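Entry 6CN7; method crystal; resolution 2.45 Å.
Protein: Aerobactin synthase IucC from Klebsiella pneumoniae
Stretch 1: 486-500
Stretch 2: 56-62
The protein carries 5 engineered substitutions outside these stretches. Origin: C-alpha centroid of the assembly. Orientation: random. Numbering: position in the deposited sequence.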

# COMPACT_ATOMS: atom_id res chain seq x y z
N HIS A 486 -22.59 25.22 -11.78
CA HIS A 486 -21.89 25.89 -12.86
C HIS A 486 -21.60 27.36 -12.57
O HIS A 486 -20.47 27.81 -12.75
CB HIS A 486 -22.68 25.77 -14.17
CG HIS A 486 -21.91 26.24 -15.37
ND1 HIS A 486 -20.83 25.55 -15.88
CD2 HIS A 486 -22.05 27.35 -16.14
CE1 HIS A 486 -20.34 26.20 -16.92
NE2 HIS A 486 -21.06 27.29 -17.10
N PHE A 487 -22.60 28.12 -12.12
CA PHE A 487 -22.38 29.55 -11.91
C PHE A 487 -21.48 29.79 -10.71
O PHE A 487 -20.47 30.51 -10.80
CB PHE A 487 -23.71 30.28 -11.74
CG PHE A 487 -24.62 30.21 -12.94
CD1 PHE A 487 -24.18 29.66 -14.14
CD2 PHE A 487 -25.91 30.70 -12.87
CE1 PHE A 487 -25.02 29.61 -15.24
CE2 PHE A 487 -26.75 30.65 -13.97
CZ PHE A 487 -26.31 30.10 -15.15
N VAL A 488 -21.81 29.20 -9.56
CA VAL A 488 -21.06 29.47 -8.34
C VAL A 488 -19.72 28.75 -8.35
O VAL A 488 -18.74 29.24 -7.76
CB VAL A 488 -21.89 29.07 -7.10
CG1 VAL A 488 -21.09 29.31 -5.82
CG2 VAL A 488 -23.19 29.85 -7.06
N THR A 489 -19.63 27.59 -8.99
CA THR A 489 -18.43 26.76 -8.93
C THR A 489 -17.53 26.91 -10.16
O THR A 489 -16.42 26.38 -10.15
CB THR A 489 -18.82 25.29 -8.75
OG1 THR A 489 -19.73 25.16 -7.65
CG2 THR A 489 -17.60 24.42 -8.47
N VAL A 490 -17.97 27.64 -11.19
CA VAL A 490 -17.14 27.85 -12.37
C VAL A 490 -17.06 29.34 -12.70
O VAL A 490 -15.99 29.94 -12.65
CB VAL A 490 -17.66 27.05 -13.58
CG1 VAL A 490 -16.76 27.26 -14.79
CG2 VAL A 490 -17.76 25.57 -13.23
N LEU A 491 -18.21 29.93 -13.06
CA LEU A 491 -18.21 31.33 -13.48
C LEU A 491 -17.69 32.26 -12.39
O LEU A 491 -17.07 33.28 -12.69
CB LEU A 491 -19.62 31.74 -13.90
CG LEU A 491 -19.99 31.46 -15.36
CD1 LEU A 491 -19.63 30.04 -15.78
CD2 LEU A 491 -21.47 31.72 -15.57
N ARG A 492 -17.94 31.92 -11.12
CA ARG A 492 -17.42 32.73 -10.02
C ARG A 492 -15.91 32.91 -10.14
O ARG A 492 -15.38 33.96 -9.75
CB ARG A 492 -17.77 32.09 -8.68
CG ARG A 492 -17.09 32.73 -7.47
CD ARG A 492 -17.82 32.41 -6.17
NE ARG A 492 -17.79 30.98 -5.83
CZ ARG A 492 -16.96 30.43 -4.95
NH1 ARG A 492 -16.07 31.16 -4.30
NH2 ARG A 492 -17.02 29.12 -4.70
N PHE A 493 -15.21 31.92 -10.67
CA PHE A 493 -13.76 31.95 -10.79
C PHE A 493 -13.27 32.47 -12.13
O PHE A 493 -12.06 32.67 -12.29
CB PHE A 493 -13.19 30.56 -10.54
CG PHE A 493 -13.48 30.02 -9.17
CD1 PHE A 493 -12.71 30.40 -8.08
CD2 PHE A 493 -14.53 29.15 -8.96
CE1 PHE A 493 -12.98 29.91 -6.82
CE2 PHE A 493 -14.81 28.66 -7.70
CZ PHE A 493 -14.03 29.04 -6.63
N VAL A 494 -14.16 32.68 -13.10
CA VAL A 494 -13.77 33.22 -14.40
C VAL A 494 -14.00 34.72 -14.47
O VAL A 494 -13.16 35.45 -15.00
CB VAL A 494 -14.53 32.49 -15.53
CG1 VAL A 494 -14.12 33.04 -16.89
CG2 VAL A 494 -14.28 31.00 -15.46
N SER A 495 -15.12 35.20 -13.95
CA SER A 495 -15.45 36.62 -14.08
C SER A 495 -14.42 37.55 -13.45
O SER A 495 -14.23 38.65 -13.99
CB SER A 495 -16.85 36.88 -13.50
OG SER A 495 -16.90 36.64 -12.11
N PRO A 496 -13.74 37.19 -12.36
CA PRO A 496 -12.68 38.09 -11.85
C PRO A 496 -11.54 38.28 -12.83
O PRO A 496 -10.96 39.37 -12.90
CB PRO A 496 -12.22 37.41 -10.56
CG PRO A 496 -13.34 36.50 -10.18
CD PRO A 496 -13.92 36.03 -11.47
N LEU A 497 -11.19 37.23 -13.58
CA LEU A 497 -10.12 37.36 -14.57
C LEU A 497 -10.56 38.25 -15.73
O LEU A 497 -9.76 39.04 -16.25
CB LEU A 497 -9.71 35.97 -15.06
CG LEU A 497 -9.27 35.01 -13.96
CD1 LEU A 497 -8.94 33.64 -14.53
CD2 LEU A 497 -8.08 35.57 -13.18
N MET A 498 -11.82 38.14 -16.15
CA MET A 498 -12.35 39.04 -17.16
C MET A 498 -12.35 40.48 -16.66
O MET A 498 -12.03 41.41 -17.41
CB MET A 498 -13.76 38.62 -17.57
CG MET A 498 -13.81 37.47 -18.56
SD MET A 498 -13.02 37.91 -20.12
CE MET A 498 -11.53 36.97 -19.95
N ALA A 499 -12.73 40.69 -15.40
CA ALA A 499 -12.69 42.03 -14.83
C ALA A 499 -11.31 42.64 -14.94
O ALA A 499 -11.17 43.86 -15.09
CB ALA A 499 -13.13 41.99 -13.36
N ARG A 500 -10.27 41.81 -14.89
CA ARG A 500 -8.90 42.27 -15.08
C ARG A 500 -8.58 42.56 -16.54
O ARG A 500 -7.55 43.19 -16.82
CB ARG A 500 -7.93 41.22 -14.54
CG ARG A 500 -6.61 41.78 -14.06
CD ARG A 500 -5.59 40.68 -13.88
NE ARG A 500 -6.04 39.67 -12.92
CZ ARG A 500 -5.50 38.46 -12.81
NH1 ARG A 500 -4.50 38.10 -13.60
NH2 ARG A 500 -5.97 37.60 -11.91
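Stretch 2 56-62: IWGWLWI

Packing of the tryptophan-rich segment 56-62 of aerobactin synthase IucC against a helix that enters from earlier in the chain and carries stretch 1. Residues 56-59 form a loop and 60-62 a strand; the segment advances in the same sense as the helix, Trp57 lying nearest Arg492 (CA to CA 6.8 Å) and Trp61 nearest Pro496 (CA to CA 8.2 Å). The contact buries 522 Å², both sides summed, and no direct hydrogen bond crosses it: three indole rings supply nearly all of the surface on the side of the segment. Ile56 (phi/psi -69/-20) points its CB sideways and makes no close contact. Trp57 (-84/-8; chi1 m, chi2 97°) points toward the helix and lays one face of its indole over the wider pi-type turn. Arg492 CB stands 3.9 Å from the centroid of the five-membered ring of Trp57, a CH-pi contact 22° off the ring normal, and Arg492 CA is 3.5 Å from Trp57 NE1, whose hydrogen bond is made elsewhere in the structure. The six-membered end of the same indole reaches back to earlier helix residues, with Trp57 CH2 3.7 Å from Phe487 CB and Trp57 CZ3 3.5 Å from Val488 CG2. Gly58 turns the chain at phi/psi 89/8, where a CB would be jammed against the carbonyl O of Trp57; this backbone constraint alone calls for glycine. Trp59 (-102/135; chi1 t, chi2 64°) returns toward the helix in an extended conformation. Arg492 CZ lies 4.5 Å from the centroid of the Trp59 five-membered ring and 14° off the normal, a cation-pi contact in which Arg492 NH1 comes within 3.2 Å of Trp59 CG. The guanidinium points its edge at the indole rather than lying flat on it, and within the helix Arg492 NE is tied to Val488 O by a 2.8 Å hydrogen bond. Phe493 directs its ring edge to the face of Trp59, the Phe493 ring and Trp59 six-membered ring centroids 4.9 Å apart and their planes at 66°. Leu60 begins the strand and, like Ile62, is out of reach. Trp61 (-101/98; chi1 m, chi2 -20°) again points toward the helix and offers a face to Pro496: Pro496 CB is 3.7 Å from the centroid of the Trp61 six-membered ring, a CH-pi contact, and 3.4 Å from Trp61 CZ2. Ala499 CB touches Trp61 CH2 more loosely at 4.4 Å. One water bridges the stretches, donating to Arg492 O (2.8 Å from the water O) and accepting a weak bond from Trp61 NE1 (3.4 Å from the water O).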

# COMPACT_ATOMS: atom_id res chain seq x y z
N ILE A 56 -18.68 40.03 -7.14
CA ILE A 56 -20.13 40.14 -7.24
C ILE A 56 -20.84 38.98 -6.54
O ILE A 56 -22.03 39.10 -6.22
CB ILE A 56 -20.56 40.23 -8.71
CG1 ILE A 56 -22.05 40.60 -8.80
CG2 ILE A 56 -20.30 38.91 -9.44
CD1 ILE A 56 -22.49 41.01 -10.19
N TRP A 57 -20.16 37.86 -6.31
CA TRP A 57 -20.76 36.74 -5.60
C TRP A 57 -20.70 36.89 -4.09
O TRP A 57 -21.32 36.09 -3.38
CB TRP A 57 -20.09 35.44 -6.02
CG TRP A 57 -20.41 35.03 -7.42
CD1 TRP A 57 -19.66 35.25 -8.53
CD2 TRP A 57 -21.58 34.33 -7.85
NE1 TRP A 57 -20.29 34.73 -9.64
CE2 TRP A 57 -21.47 34.16 -9.25
CE3 TRP A 57 -22.72 33.84 -7.20
CZ2 TRP A 57 -22.45 33.52 -10.00
CZ3 TRP A 57 -23.69 33.20 -7.95
CH2 TRP A 57 -23.55 33.04 -9.33
N GLY A 58 -19.98 37.88 -3.58
CA GLY A 58 -19.69 37.97 -2.17
C GLY A 58 -18.43 37.25 -1.76
O GLY A 58 -18.16 37.14 -0.55
N TRP A 59 -17.64 36.77 -2.71
CA TRP A 59 -16.44 36.00 -2.45
C TRP A 59 -15.21 36.89 -2.62
O TRP A 59 -15.12 37.64 -3.60
CB TRP A 59 -16.37 34.80 -3.39
CG TRP A 59 -15.08 34.06 -3.37
CD1 TRP A 59 -14.54 33.38 -2.32
CD2 TRP A 59 -14.16 33.91 -4.45
NE1 TRP A 59 -13.34 32.82 -2.68
CE2 TRP A 59 -13.08 33.13 -3.99
CE3 TRP A 59 -14.14 34.37 -5.78
CZ2 TRP A 59 -12.00 32.80 -4.79
CZ3 TRP A 59 -13.06 34.03 -6.58
CH2 TRP A 59 -12.01 33.26 -6.08
N LEU A 60 -14.28 36.81 -1.66
CA LEU A 60 -13.13 37.70 -1.63
C LEU A 60 -12.06 37.28 -2.63
O LEU A 60 -11.79 36.09 -2.82
CB LEU A 60 -12.52 37.72 -0.23
CG LEU A 60 -13.39 38.33 0.88
CD1 LEU A 60 -12.83 37.96 2.24
CD2 LEU A 60 -13.46 39.84 0.72
N TRP A 61 -11.44 38.27 -3.27
CA TRP A 61 -10.23 38.07 -4.06
C TRP A 61 -9.06 38.53 -3.20
O TRP A 61 -8.77 39.73 -3.12
CB TRP A 61 -10.28 38.84 -5.37
CG TRP A 61 -11.55 38.65 -6.15
CD1 TRP A 61 -12.45 37.64 -6.02
CD2 TRP A 61 -12.06 39.52 -7.17
NE1 TRP A 61 -13.49 37.82 -6.90
CE2 TRP A 61 -13.27 38.97 -7.61
CE3 TRP A 61 -11.60 40.71 -7.75
CZ2 TRP A 61 -14.04 39.56 -8.61
CZ3 TRP A 61 -12.36 41.30 -8.74
CH2 TRP A 61 -13.57 40.73 -9.16
N ILE A 62 -8.40 37.59 -2.55
CA ILE A 62 -7.35 37.90 -1.58
C ILE A 62 -6.01 37.99 -2.30
O ILE A 62 -5.66 37.11 -3.10
CB ILE A 62 -7.31 36.84 -0.46
CG1 ILE A 62 -8.59 36.94 0.37
CG2 ILE A 62 -6.06 37.01 0.41
CD1 ILE A 62 -8.69 35.93 1.50
O HOH W 1 -16.10 36.32 -8.41